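Local structure of SusD homolog (Bacteroides thetaiotaomicron VPI-5482, 3IV0) at residues G61-A66 / N78-D83; E315-K320 / A399-I404; N213-Q218 / L433-K438. The protein is of unknown function but, as a SusD-family protein of the outer membrane, probably binds glycans at the cell surface for uptake. All blocks are in the same frame, centred on the assembly; numbering follows the deposited sequence.

Contact 1. Residues G61-A66 / N78-D83; sequences GDKYVA and NTYPDD
The tight part of this contact gathers around the phenol end of Tyr80, whose CG lies anti to the carbonyl carbon and which crosses Tyr64 at about a right angle. Tyr64 CB sits 3.6 Å from Tyr80 CE2, and the Tyr80 hydroxyl meets the Tyr64 ring at its edge, with OH 3.6 Å from CD2. The Tyr64 ring also meets that of Tyr46, the planes nearly parallel. Thr79 CG2 covers one face of the Tyr80 ring.

The other side is loose and wet. Of the Lys63 side chain, CB comes nearest, 3.4 Å from Tyr80 OH; the extended chain beyond it passes Thr79 CG2 and leads away. A water joins Tyr80 OH to Gly61 O.

Asp62 centres an inverse gamma turn leading into helix 63-69, and Tyr80 is the first residue to leave helical geometry after helix 73-79, so one helix's start packs on the next one's end. Tyr80 OH accepts weakly from Lys63 N and Tyr64 N, both 3.3 Å away, with N-H...O angles of 120° and 131°. An alanine at Tyr80 removes these bonds and would probably loosen the seating of residues 63-64. Two long, bent bonds to successive amides imply a loose polar contact.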
ATOM      1  N   GLY A  61       1.198  25.252  11.427  1.00 23.25           N
ATOM      2  CA  GLY A  61       2.559  24.861  11.815  1.00 25.01           C
ATOM      3  C   GLY A  61       2.992  23.447  11.410  1.00 24.42           C
ATOM      4  O   GLY A  61       4.204  23.167  11.335  1.00 24.51           O
ATOM      5  N   ASP A  62       2.018  22.560  11.158  1.00 23.05           N
ATOM      6  CA  ASP A  62       2.287  21.198  10.628  1.00 19.28           C
ATOM      7  C   ASP A  62       2.430  21.305   9.116  1.00 15.89           C
ATOM      8  O   ASP A  62       1.540  20.922   8.323  1.00 16.05           O
ATOM      9  CB  ASP A  62       1.141  20.259  11.010  1.00 18.14           C
ATOM     10  CG  ASP A  62       1.044  20.055  12.510  1.00 19.73           C
ATOM     11  OD1 ASP A  62       2.107  19.922  13.161  1.00 20.50           O
ATOM     12  OD2 ASP A  62      -0.075  19.965  13.031  1.00 18.88           O
ATOM     13  N   LYS A  63       3.558  21.854   8.714  1.00 16.11           N
ATOM     14  CA  LYS A  63       3.729  22.366   7.369  1.00 16.70           C
ATOM     15  C   LYS A  63       3.712  21.262   6.326  1.00 15.14           C
ATOM     16  O   LYS A  63       3.299  21.473   5.185  1.00 15.21           O
ATOM     17  CB  LYS A  63       5.037  23.137   7.290  1.00 16.49           C
ATOM     18  CG  LYS A  63       4.970  24.457   8.042  1.00 18.71           C
ATOM     19  CD  LYS A  63       6.300  25.180   7.957  1.00 24.57           C
ATOM     20  CE  LYS A  63       6.158  26.567   8.573  1.00 30.54           C
ATOM     21  NZ  LYS A  63       7.456  27.271   8.720  1.00 40.22           N
ATOM     22  N   TYR A  64       4.116  20.062   6.721  1.00 14.49           N
ATOM     23  CA  TYR A  64       4.198  18.932   5.797  1.00 15.27           C
ATOM     24  C   TYR A  64       2.844  18.550   5.211  1.00 13.27           C
ATOM     25  O   TYR A  64       2.798  18.051   4.083  1.00 13.71           O
ATOM     26  CB  TYR A  64       4.853  17.720   6.455  1.00 14.84           C
ATOM     27  CG  TYR A  64       4.131  17.139   7.631  1.00 13.75           C
ATOM     28  CD1 TYR A  64       3.190  16.151   7.476  1.00 13.76           C
ATOM     29  CD2 TYR A  64       4.426  17.569   8.925  1.00 16.16           C
ATOM     30  CE1 TYR A  64       2.531  15.602   8.554  1.00 14.39           C
ATOM     31  CE2 TYR A  64       3.756  17.031  10.021  1.00 13.91           C
ATOM     32  CZ  TYR A  64       2.816  16.038   9.823  1.00 13.88           C
ATOM     33  OH  TYR A  64       2.190  15.472  10.896  1.00 15.82           O
ATOM     34  N   VAL A  65       1.741  18.845   5.910  1.00 12.56           N
ATOM     35  CA  VAL A  65       0.432  18.519   5.376  1.00 12.97           C
ATOM     36  C   VAL A  65       0.183  19.253   4.062  1.00 13.96           C
ATOM     37  O   VAL A  65      -0.180  18.647   3.065  1.00 14.27           O
ATOM     38  CB  VAL A  65      -0.698  18.814   6.372  1.00 13.89           C
ATOM     39  CG1 VAL A  65      -2.054  18.577   5.701  1.00 13.83           C
ATOM     40  CG2 VAL A  65      -0.505  17.928   7.617  1.00 14.13           C
ATOM     41  N   ALA A  66       0.305  20.575   4.078  1.00 14.77           N
ATOM     42  CA  ALA A  66       0.166  21.359   2.843  1.00 14.31           C
ATOM     43  C   ALA A  66       1.201  20.997   1.806  1.00 14.15           C
ATOM     44  O   ALA A  66       0.887  20.937   0.632  1.00 14.43           O
ATOM     45  CB  ALA A  66       0.213  22.896   3.120  1.00 15.84           C
ATOM     46  N   ASN A  78      13.482  20.985   2.050  0.60 16.10           N
ATOM     47  CA  ASN A  78      14.102  22.113   2.728  0.60 16.13           C
ATOM     48  C   ASN A  78      13.618  22.301   4.192  0.60 15.58           C
ATOM     49  O   ASN A  78      14.428  22.641   5.051  0.60 17.34           O
ATOM     50  CB  ASN A  78      13.885  23.389   1.895  0.60 15.45           C
ATOM     51  CG  ASN A  78      14.673  24.582   2.422  0.60 14.96           C
ATOM     52  OD1 ASN A  78      14.086  25.564   2.887  0.60 22.59           O
ATOM     53  ND2 ASN A  78      15.991  24.508   2.341  0.60 16.05           N
ATOM     54  N   THR A  79      12.348  22.050   4.496  1.00 14.52           N
ATOM     55  CA  THR A  79      11.825  22.298   5.847  1.00 14.89           C
ATOM     56  C   THR A  79      12.165  21.155   6.802  1.00 16.00           C
ATOM     57  O   THR A  79      12.432  21.408   7.978  1.00 15.95           O
ATOM     58  CB  THR A  79      10.301  22.519   5.817  1.00 16.73           C
ATOM     59  OG1 THR A  79      10.004  23.681   5.015  1.00 18.43           O
ATOM     60  CG2 THR A  79       9.726  22.711   7.201  1.00 16.94           C
ATOM     61  N   TYR A  80      12.244  19.928   6.291  1.00 13.52           N
ATOM     62  CA  TYR A  80      12.501  18.740   7.110  1.00 14.03           C
ATOM     63  C   TYR A  80      13.608  17.904   6.469  1.00 14.06           C
ATOM     64  O   TYR A  80      13.372  16.802   5.971  1.00 13.78           O
ATOM     65  CB  TYR A  80      11.236  17.900   7.245  1.00 12.58           C
ATOM     66  CG  TYR A  80      10.006  18.618   7.724  1.00 14.85           C
ATOM     67  CD1 TYR A  80       9.810  18.916   9.052  1.00 15.29           C
ATOM     68  CD2 TYR A  80       9.005  18.987   6.817  1.00 15.43           C
ATOM     69  CE1 TYR A  80       8.657  19.551   9.475  1.00 17.73           C
ATOM     70  CE2 TYR A  80       7.871  19.617   7.229  1.00 15.82           C
ATOM     71  CZ  TYR A  80       7.683  19.895   8.567  1.00 16.53           C
ATOM     72  OH  TYR A  80       6.516  20.520   8.971  1.00 17.84           O
ATOM     73  N   PRO A  81      14.832  18.418   6.433  1.00 13.27           N
ATOM     74  CA  PRO A  81      15.823  17.786   5.581  1.00 14.41           C
ATOM     75  C   PRO A  81      16.251  16.364   5.912  1.00 12.96           C
ATOM     76  O   PRO A  81      16.654  15.650   5.015  1.00 13.41           O
ATOM     77  CB  PRO A  81      17.040  18.700   5.704  1.00 17.21           C
ATOM     78  CG  PRO A  81      16.750  19.671   6.772  1.00 19.73           C
ATOM     79  CD  PRO A  81      15.298  19.698   7.016  1.00 14.85           C
ATOM     80  N   ASP A  82      16.246  16.024   7.204  1.00 12.48           N
ATOM     81  CA  ASP A  82      16.838  14.752   7.646  1.00 13.06           C
ATOM     82  C   ASP A  82      15.906  13.841   8.450  1.00 13.34           C
ATOM     83  O   ASP A  82      16.224  12.629   8.643  1.00 13.06           O
ATOM     84  CB  ASP A  82      18.113  15.016   8.471  1.00 13.24           C
ATOM     85  CG  ASP A  82      19.244  15.543   7.650  1.00 18.98           C
ATOM     86  OD1 ASP A  82      19.366  15.201   6.455  1.00 17.64           O
ATOM     87  OD2 ASP A  82      20.083  16.284   8.208  1.00 18.93           O
ATOM     88  N   ASP A  83      14.765  14.367   8.885  1.00 12.33           N
ATOM     89  CA  ASP A  83      13.954  13.701   9.894  1.00 13.39           C
ATOM     90  C   ASP A  83      12.680  13.056   9.348  1.00 12.69           C
ATOM     91  O   ASP A  83      12.495  12.953   8.122  1.00 13.93           O
ATOM     92  CB  ASP A  83      13.712  14.611  11.112  1.00 15.23           C
ATOM     93  CG  ASP A  83      12.628  15.655  10.904  1.00 16.22           C
ATOM     94  OD1 ASP A  83      11.774  15.534   9.993  1.00 16.71           O
ATOM     95  OD2 ASP A  83      12.606  16.594  11.734  1.00 21.78           O
TER
HETATM   96  O   HOH W   1       6.132  20.732  11.450  1.00 29.31           O

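Contact 2. Residues E315-K320 / A399-I404; sequences EDDARK and AHASEI
Asp317 carries its CG anti to the backbone N (chi1 -172°), and Arg319, with CG anti to the carbonyl carbon, bends at chi3 (-69°), so that guanidinium and carboxylate meet side-on in a bidentate salt bridge. Arg319 NE reaches the syn lone pair of Asp317 OD1 at 2.9 Å, while Arg319 NH2 approaches Asp317 OD2 at 2.8 Å from above the carboxylate plane. OD1 also accepts from Arg319 N, so two bonds grip this oxygen and fix the carboxylate. Arg319 NH1 turns to Glu418 and Glu422 of helix 408-422.

Held flat in this way, the guanidinium offers one face to Ala399, whose CB stands 3.4 Å above its plane, toward the rim. The hydrogen bond between the segments runs from Ala318 N to Ala399 O, 2.7 Å, the donor lying nearly along the C=O axis. Beside it Ala318 CB meets the His400 ring at its edge, 4.0 Å from CD2. Farther out, Asp316 O receives a CA-H...O contact from Ala401 CA and is bridged by a water to Ser402 N.

Two helix ends thus meet: Asp317 is the N-cap of helix 318-323, its OD1 bond from Arg319 N being the capping bond, and His400, with positive phi (56°), closes helix 385-398 in a Schellman motif.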
ATOM      1  N   GLU A 315     -27.244   9.199  -2.429  1.00 15.07           N
ATOM      2  CA  GLU A 315     -27.134   7.789  -2.756  1.00 15.91           C
ATOM      3  C   GLU A 315     -26.726   6.959  -1.546  1.00 11.95           C
ATOM      4  O   GLU A 315     -25.876   7.383  -0.756  1.00 14.11           O
ATOM      5  CB  GLU A 315     -26.127   7.655  -3.910  1.00 16.51           C
ATOM      6  CG  GLU A 315     -26.601   8.361  -5.213  1.00 21.27           C
ATOM      7  CD  GLU A 315     -25.607   8.278  -6.360  1.00 25.14           C
ATOM      8  OE1 GLU A 315     -25.261   7.149  -6.740  1.00 30.11           O
ATOM      9  OE2 GLU A 315     -25.205   9.334  -6.901  1.00 29.62           O
ATOM     10  N   ASP A 316     -27.311   5.786  -1.398  1.00 13.29           N
ATOM     11  CA  ASP A 316     -27.034   4.912  -0.258  1.00 12.97           C
ATOM     12  C   ASP A 316     -25.592   4.431  -0.266  1.00 12.02           C
ATOM     13  O   ASP A 316     -25.089   4.093  -1.331  1.00 13.13           O
ATOM     14  CB  ASP A 316     -27.916   3.668  -0.294  1.00 13.68           C
ATOM     15  CG  ASP A 316     -29.360   3.939   0.067  1.00 19.27           C
ATOM     16  OD1 ASP A 316     -29.693   5.036   0.588  1.00 21.96           O
ATOM     17  OD2 ASP A 316     -30.170   3.028  -0.201  1.00 26.07           O
ATOM     18  N   ASP A 317     -24.969   4.371   0.907  1.00 11.83           N
ATOM     19  CA  ASP A 317     -23.612   3.809   1.027  1.00 12.26           C
ATOM     20  C   ASP A 317     -23.295   3.755   2.511  1.00 12.94           C
ATOM     21  O   ASP A 317     -23.087   4.799   3.136  1.00 12.90           O
ATOM     22  CB  ASP A 317     -22.607   4.695   0.322  1.00 11.82           C
ATOM     23  CG  ASP A 317     -21.214   4.083   0.233  1.00 11.35           C
ATOM     24  OD1 ASP A 317     -20.868   3.264   1.128  1.00 12.31           O
ATOM     25  OD2 ASP A 317     -20.479   4.422  -0.708  1.00 13.04           O
ATOM     26  N   ALA A 318     -23.275   2.553   3.064  1.00 12.28           N
ATOM     27  CA  ALA A 318     -23.074   2.376   4.493  1.00 11.28           C
ATOM     28  C   ALA A 318     -21.709   2.893   4.979  1.00 12.19           C
ATOM     29  O   ALA A 318     -21.527   3.145   6.182  1.00 12.85           O
ATOM     30  CB  ALA A 318     -23.269   0.961   4.867  1.00 13.42           C
ATOM     31  N   ARG A 319     -20.737   3.038   4.072  1.00 11.16           N
ATOM     32  CA  ARG A 319     -19.465   3.594   4.478  1.00 10.91           C
ATOM     33  C   ARG A 319     -19.627   5.005   4.996  1.00 12.09           C
ATOM     34  O   ARG A 319     -18.845   5.468   5.831  1.00 13.06           O
ATOM     35  CB  ARG A 319     -18.452   3.541   3.318  1.00 11.54           C
ATOM     36  CG  ARG A 319     -18.059   2.102   2.949  1.00 13.38           C
ATOM     37  CD  ARG A 319     -17.332   1.974   1.607  1.00 12.71           C
ATOM     38  NE  ARG A 319     -18.240   2.271   0.497  1.00 12.81           N
ATOM     39  CZ  ARG A 319     -18.085   1.882  -0.760  1.00 11.62           C
ATOM     40  NH1 ARG A 319     -17.070   1.098  -1.122  1.00 12.13           N
ATOM     41  NH2 ARG A 319     -18.940   2.261  -1.688  1.00 12.09           N
ATOM     42  N   LYS A 320     -20.644   5.716   4.507  1.00 12.26           N
ATOM     43  CA  LYS A 320     -20.855   7.082   4.992  1.00 13.06           C
ATOM     44  C   LYS A 320     -21.057   7.118   6.503  1.00 12.13           C
ATOM     45  O   LYS A 320     -20.391   7.877   7.195  1.00 15.12           O
ATOM     46  CB  LYS A 320     -22.054   7.735   4.287  1.00 13.47           C
ATOM     47  CG  LYS A 320     -21.827   8.031   2.842  1.00 12.94           C
ATOM     48  CD  LYS A 320     -22.932   8.927   2.245  1.00 13.50           C
ATOM     49  CE  LYS A 320     -24.280   8.250   2.197  1.00 13.16           C
ATOM     50  NZ  LYS A 320     -25.330   9.101   1.501  1.00 12.63           N
ATOM     51  N   ALA A 399     -21.065  -2.741   0.752  1.00 11.36           N
ATOM     52  CA  ALA A 399     -21.271  -1.389   1.292  1.00 12.33           C
ATOM     53  C   ALA A 399     -22.734  -0.947   1.314  1.00 13.64           C
ATOM     54  O   ALA A 399     -23.018   0.186   1.698  1.00 15.73           O
ATOM     55  CB  ALA A 399     -20.440  -0.417   0.485  1.00 14.69           C
ATOM     56  N   HIS A 400     -23.650  -1.793   0.853  1.00 14.14           N
ATOM     57  CA  HIS A 400     -25.051  -1.420   0.725  1.00 13.94           C
ATOM     58  C   HIS A 400     -25.178  -0.160  -0.144  1.00 14.75           C
ATOM     59  O   HIS A 400     -25.986   0.734   0.137  1.00 19.17           O
ATOM     60  CB  HIS A 400     -25.717  -1.278   2.111  1.00 14.87           C
ATOM     61  CG  HIS A 400     -25.518  -2.466   2.986  1.00 18.70           C
ATOM     62  ND1 HIS A 400     -25.856  -3.741   2.590  1.00 29.76           N
ATOM     63  CD2 HIS A 400     -25.006  -2.579   4.231  1.00 27.81           C
ATOM     64  CE1 HIS A 400     -25.564  -4.590   3.563  1.00 23.51           C
ATOM     65  NE2 HIS A 400     -25.049  -3.909   4.568  1.00 25.19           N
ATOM     66  N   ALA A 401     -24.411  -0.106  -1.227  1.00 12.28           N
ATOM     67  CA  ALA A 401     -24.551   0.877  -2.256  1.00 12.75           C
ATOM     68  C   ALA A 401     -25.239   0.281  -3.473  1.00 13.51           C
ATOM     69  O   ALA A 401     -25.302  -0.943  -3.634  1.00 15.88           O
ATOM     70  CB  ALA A 401     -23.163   1.446  -2.631  1.00 12.49           C
ATOM     71  N   SER A 402     -25.751   1.138  -4.341  1.00 13.50           N
ATOM     72  CA  SER A 402     -26.513   0.653  -5.483  1.00 15.34           C
ATOM     73  C   SER A 402     -25.656  -0.167  -6.452  1.00 14.38           C
ATOM     74  O   SER A 402     -24.484   0.129  -6.649  1.00 15.06           O
ATOM     75  CB  SER A 402     -27.135   1.820  -6.225  1.00 16.11           C
ATOM     76  OG  SER A 402     -26.147   2.636  -6.849  1.00 18.08           O
ATOM     77  N   GLU A 403     -26.211  -1.230  -7.030  1.00 15.82           N
ATOM     78  CA  GLU A 403     -25.487  -1.998  -8.031  1.00 16.36           C
ATOM     79  C   GLU A 403     -25.276  -1.138  -9.281  1.00 16.12           C
ATOM     80  O   GLU A 403     -26.140  -0.353  -9.685  1.00 17.65           O
ATOM     81  CB  GLU A 403     -26.222  -3.284  -8.396  1.00 18.81           C
ATOM     82  CG  GLU A 403     -26.146  -4.378  -7.332  1.00 21.93           C
ATOM     83  CD  GLU A 403     -26.555  -5.728  -7.889  1.00 33.59           C
ATOM     84  OE1 GLU A 403     -27.429  -5.760  -8.788  1.00 37.48           O
ATOM     85  OE2 GLU A 403     -26.005  -6.754  -7.437  1.00 35.72           O
ATOM     86  N   ILE A 404     -24.116  -1.301  -9.878  1.00 14.86           N
ATOM     87  CA  ILE A 404     -23.729  -0.584 -11.060  1.00 15.61           C
ATOM     88  C   ILE A 404     -23.983  -1.477 -12.268  1.00 15.28           C
ATOM     89  O   ILE A 404     -23.607  -2.650 -12.292  1.00 16.69           O
ATOM     90  CB  ILE A 404     -22.222  -0.214 -11.000  1.00 16.15           C
ATOM     91  CG1 ILE A 404     -21.945   0.715  -9.813  1.00 19.60           C
ATOM     92  CG2 ILE A 404     -21.754   0.443 -12.299  1.00 16.47           C
ATOM     93  CD1 ILE A 404     -22.715   1.906  -9.842  1.00 21.64           C
TER
HETATM   94  O   HOH W   2     -27.133   5.306  -6.771  1.00 35.84           O
HETATM   95  O   HOH W   3     -25.806   3.905  -3.917  1.00 14.64           O

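Contact 3. Residues N213-Q218 / L433-K438; sequences NLWLVQ and LVRTGK
Arg435 lays its aliphatic stem across Trp215: its CB stands over the five-membered ring, 3.8 Å from the centroid and 10° off the normal, a CH-pi contact. CG of Arg435 occupies the crowded position between backbone N and carbonyl carbon (chi1 65°), and the chain then runs extended to NE, carrying CD to 3.6 Å from Trp215 NE1. The two side chains cross at about a right angle, with the guanidinium plane turned 51° from the indole, so this is no parallel stack. At the far end of the indole, Val434 CG1 touches Trp215 CH2 at 3.6 Å, meeting the ring obliquely; Phe136 adds an edge-to-face contact with the same indole.

This is buried packing of two helices distant in sequence, 202-219 and 429-436, within the helix-rich SusD fold, and their CA atoms come as near as 5.2 Å at Trp215 and Arg435. Leu214 lies alongside Arg435, pointing the same way, with CB 3.7 Å from NH1 and CD1 over one guanidinium face.

A water in the guanidinium plane accepts from Arg435 NH1 and donates to Leu214 O and Arg435 O, each at 2.8 Å, serving two carbonyls and the charged group together. The charge has stronger partners in Glu376, which pairs with NH1, and Asp432, which pairs with NE. Beyond the water, Gln218 packs its CB against the last helical turn, 3.2 Å from Arg435 O.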
ATOM      1  N   ASN A 213       1.808  -5.206 -12.559  1.00  8.64           N
ATOM      2  CA  ASN A 213       1.283  -5.122 -13.926  1.00  8.95           C
ATOM      3  C   ASN A 213       0.616  -3.777 -14.188  1.00  8.43           C
ATOM      4  O   ASN A 213       0.779  -3.193 -15.253  1.00  9.10           O
ATOM      5  CB  ASN A 213       0.295  -6.239 -14.172  1.00  9.01           C
ATOM      6  CG  ASN A 213       0.969  -7.513 -14.644  1.00  9.49           C
ATOM      7  OD1 ASN A 213       1.480  -7.582 -15.771  1.00 10.59           O
ATOM      8  ND2 ASN A 213       0.992  -8.527 -13.784  1.00 10.63           N
ATOM      9  N   LEU A 214      -0.167  -3.271 -13.243  1.00  9.14           N
ATOM     10  CA  LEU A 214      -0.897  -2.023 -13.460  1.00  9.12           C
ATOM     11  C   LEU A 214       0.022  -0.805 -13.468  1.00  9.56           C
ATOM     12  O   LEU A 214      -0.251   0.186 -14.164  1.00 10.24           O
ATOM     13  CB  LEU A 214      -2.042  -1.893 -12.461  1.00  8.43           C
ATOM     14  CG  LEU A 214      -3.151  -2.942 -12.707  1.00  9.38           C
ATOM     15  CD1 LEU A 214      -4.086  -2.989 -11.515  1.00 10.14           C
ATOM     16  CD2 LEU A 214      -3.941  -2.593 -13.979  1.00 11.91           C
ATOM     17  N   TRP A 215       1.162  -0.873 -12.791  1.00  9.28           N
ATOM     18  CA  TRP A 215       2.177   0.159 -12.895  1.00  9.67           C
ATOM     19  C   TRP A 215       2.841   0.065 -14.267  1.00 10.18           C
ATOM     20  O   TRP A 215       3.141   1.090 -14.891  1.00  9.98           O
ATOM     21  CB  TRP A 215       3.204   0.126 -11.724  1.00  9.27           C
ATOM     22  CG  TRP A 215       2.692   0.872 -10.585  1.00  8.46           C
ATOM     23  CD1 TRP A 215       1.673   0.509  -9.764  1.00  8.71           C
ATOM     24  CD2 TRP A 215       3.129   2.157 -10.149  1.00  7.77           C
ATOM     25  NE1 TRP A 215       1.419   1.510  -8.854  1.00  8.92           N
ATOM     26  CE2 TRP A 215       2.320   2.529  -9.060  1.00  7.80           C
ATOM     27  CE3 TRP A 215       4.137   3.031 -10.564  1.00  9.32           C
ATOM     28  CZ2 TRP A 215       2.477   3.762  -8.410  1.00  8.62           C
ATOM     29  CZ3 TRP A 215       4.303   4.230  -9.913  1.00  9.27           C
ATOM     30  CH2 TRP A 215       3.483   4.587  -8.858  1.00  9.81           C
ATOM     31  N   LEU A 216       3.063  -1.137 -14.761  1.00  9.26           N
ATOM     32  CA  LEU A 216       3.640  -1.322 -16.118  1.00  9.79           C
ATOM     33  C   LEU A 216       2.686  -0.814 -17.204  1.00 10.07           C
ATOM     34  O   LEU A 216       3.127  -0.325 -18.246  1.00 10.46           O
ATOM     35  CB  LEU A 216       4.018  -2.794 -16.341  1.00 10.09           C
ATOM     36  CG  LEU A 216       5.324  -3.170 -15.614  1.00 10.23           C
ATOM     37  CD1 LEU A 216       5.475  -4.679 -15.487  1.00 11.26           C
ATOM     38  CD2 LEU A 216       6.538  -2.617 -16.350  1.00 11.23           C
ATOM     39  N   VAL A 217       1.393  -0.865 -16.972  1.00  9.37           N
ATOM     40  CA  VAL A 217       0.424  -0.287 -17.913  1.00 10.78           C
ATOM     41  C   VAL A 217       0.731   1.184 -18.147  1.00 10.36           C
ATOM     42  O   VAL A 217       0.662   1.659 -19.278  1.00 12.44           O
ATOM     43  CB  VAL A 217      -1.035  -0.442 -17.375  1.00 10.12           C
ATOM     44  CG1 VAL A 217      -1.998   0.546 -18.099  1.00 12.13           C
ATOM     45  CG2 VAL A 217      -1.489  -1.877 -17.547  1.00 10.55           C
ATOM     46  N   GLN A 218       1.080   1.924 -17.097  1.00 10.09           N
ATOM     47  CA  GLN A 218       1.334   3.345 -17.184  1.00 10.58           C
ATOM     48  C   GLN A 218       2.704   3.645 -17.777  1.00 10.95           C
ATOM     49  O   GLN A 218       2.859   4.571 -18.578  1.00 11.37           O
ATOM     50  CB  GLN A 218       1.283   3.969 -15.788  1.00 11.75           C
ATOM     51  CG  GLN A 218       1.582   5.464 -15.750  1.00 12.39           C
ATOM     52  CD  GLN A 218       0.642   6.306 -16.598  1.00 16.10           C
ATOM     53  OE1 GLN A 218      -0.582   6.051 -16.692  1.00 16.41           O
ATOM     54  NE2 GLN A 218       1.206   7.338 -17.193  1.00 16.79           N
ATOM     55  N   LEU A 433      -3.653   7.253  -8.428  1.00  9.59           N
ATOM     56  CA  LEU A 433      -3.640   8.383  -9.326  1.00  8.95           C
ATOM     57  C   LEU A 433      -2.463   8.353 -10.259  1.00  9.75           C
ATOM     58  O   LEU A 433      -2.582   8.727 -11.447  1.00  9.53           O
ATOM     59  CB  LEU A 433      -3.650   9.692  -8.544  1.00 10.75           C
ATOM     60  CG  LEU A 433      -4.926  10.059  -7.801  1.00 11.15           C
ATOM     61  CD1 LEU A 433      -4.653  11.329  -7.000  1.00 13.48           C
ATOM     62  CD2 LEU A 433      -6.071  10.315  -8.762  1.00 13.28           C
ATOM     63  N   VAL A 434      -1.282   7.990  -9.762  1.00  9.81           N
ATOM     64  CA  VAL A 434      -0.117   7.975 -10.630  1.00 10.04           C
ATOM     65  C   VAL A 434      -0.224   6.894 -11.718  1.00 10.21           C
ATOM     66  O   VAL A 434       0.001   7.176 -12.896  1.00 10.50           O
ATOM     67  CB  VAL A 434       1.185   7.798  -9.813  1.00  9.67           C
ATOM     68  CG1 VAL A 434       2.399   7.514 -10.705  1.00 10.42           C
ATOM     69  CG2 VAL A 434       1.430   9.035  -8.915  1.00 12.00           C
ATOM     70  N   ARG A 435      -0.571   5.664 -11.326  1.00  9.78           N
ATOM     71  CA  ARG A 435      -0.530   4.565 -12.278  1.00  9.85           C
ATOM     72  C   ARG A 435      -1.655   4.663 -13.303  1.00 10.64           C
ATOM     73  O   ARG A 435      -1.592   4.009 -14.316  1.00 11.92           O
ATOM     74  CB  ARG A 435      -0.584   3.194 -11.569  1.00 11.21           C
ATOM     75  CG  ARG A 435      -1.904   2.963 -10.858  1.00  9.33           C
ATOM     76  CD  ARG A 435      -1.977   1.614 -10.158  1.00 11.84           C
ATOM     77  NE  ARG A 435      -3.295   1.392  -9.586  1.00 11.45           N
ATOM     78  CZ  ARG A 435      -4.375   1.070 -10.290  1.00 12.94           C
ATOM     79  NH1 ARG A 435      -4.315   0.932 -11.589  1.00 11.83           N
ATOM     80  NH2 ARG A 435      -5.518   0.883  -9.673  1.00 13.50           N
ATOM     81  N   THR A 436      -2.688   5.439 -13.016  1.00 10.67           N
ATOM     82  CA  THR A 436      -3.787   5.637 -13.978  1.00 11.10           C
ATOM     83  C   THR A 436      -3.588   6.927 -14.766  1.00 12.65           C
ATOM     84  O   THR A 436      -4.388   7.215 -15.678  1.00 13.44           O
ATOM     85  CB  THR A 436      -5.159   5.706 -13.258  1.00 12.44           C
ATOM     86  OG1 THR A 436      -5.141   6.819 -12.346  1.00 11.66           O
ATOM     87  CG2 THR A 436      -5.500   4.388 -12.566  1.00 12.23           C
ATOM     88  N   GLY A 437      -2.595   7.747 -14.442  1.00 12.24           N
ATOM     89  CA  GLY A 437      -2.449   9.053 -15.090  1.00 13.69           C
ATOM     90  C   GLY A 437      -3.468  10.080 -14.589  1.00 14.81           C
ATOM     91  O   GLY A 437      -3.512  11.226 -15.057  1.00 18.58           O
ATOM     92  N   LYS A 438      -4.257   9.741 -13.611  1.00 11.18           N
ATOM     93  CA  LYS A 438      -5.295  10.637 -13.150  1.00 10.86           C
ATOM     94  C   LYS A 438      -4.736  11.732 -12.256  1.00 11.31           C
ATOM     95  O   LYS A 438      -5.441  12.688 -11.958  1.00 11.86           O
ATOM     96  CB  LYS A 438      -6.443   9.872 -12.474  1.00 11.25           C
ATOM     97  CG  LYS A 438      -7.307   9.147 -13.495  1.00 12.59           C
ATOM     98  CD  LYS A 438      -8.331   8.245 -12.862  1.00 13.78           C
ATOM     99  CE  LYS A 438      -9.440   7.877 -13.830  1.00 20.63           C
ATOM    100  NZ  LYS A 438      -9.082   6.886 -14.856  1.00 24.36           N
TER
HETATM  101  O   HOH W   4      -2.708   1.435 -14.109  1.00 11.80           O

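How the contacts relate
From the N terminus, contact 1 closes first over 11 mostly helical intervening residues, bringing the start of helix 63-69 against the end of helix 73-79. Contact 3 opens next, at helix 202-219, and closes only 214 residues later on helix 429-436. Contact 2 is nested inside that long loop, joining the start of helix 318-323 to the turn after helix 385-398. None of the three cross. Contact 3 lies deepest: its centre is about 14 Å from the chain centre, those of contacts 1 and 2 about 22 and 24 Å, and the centres of these two are about 38 Å apart. No two contacts touch.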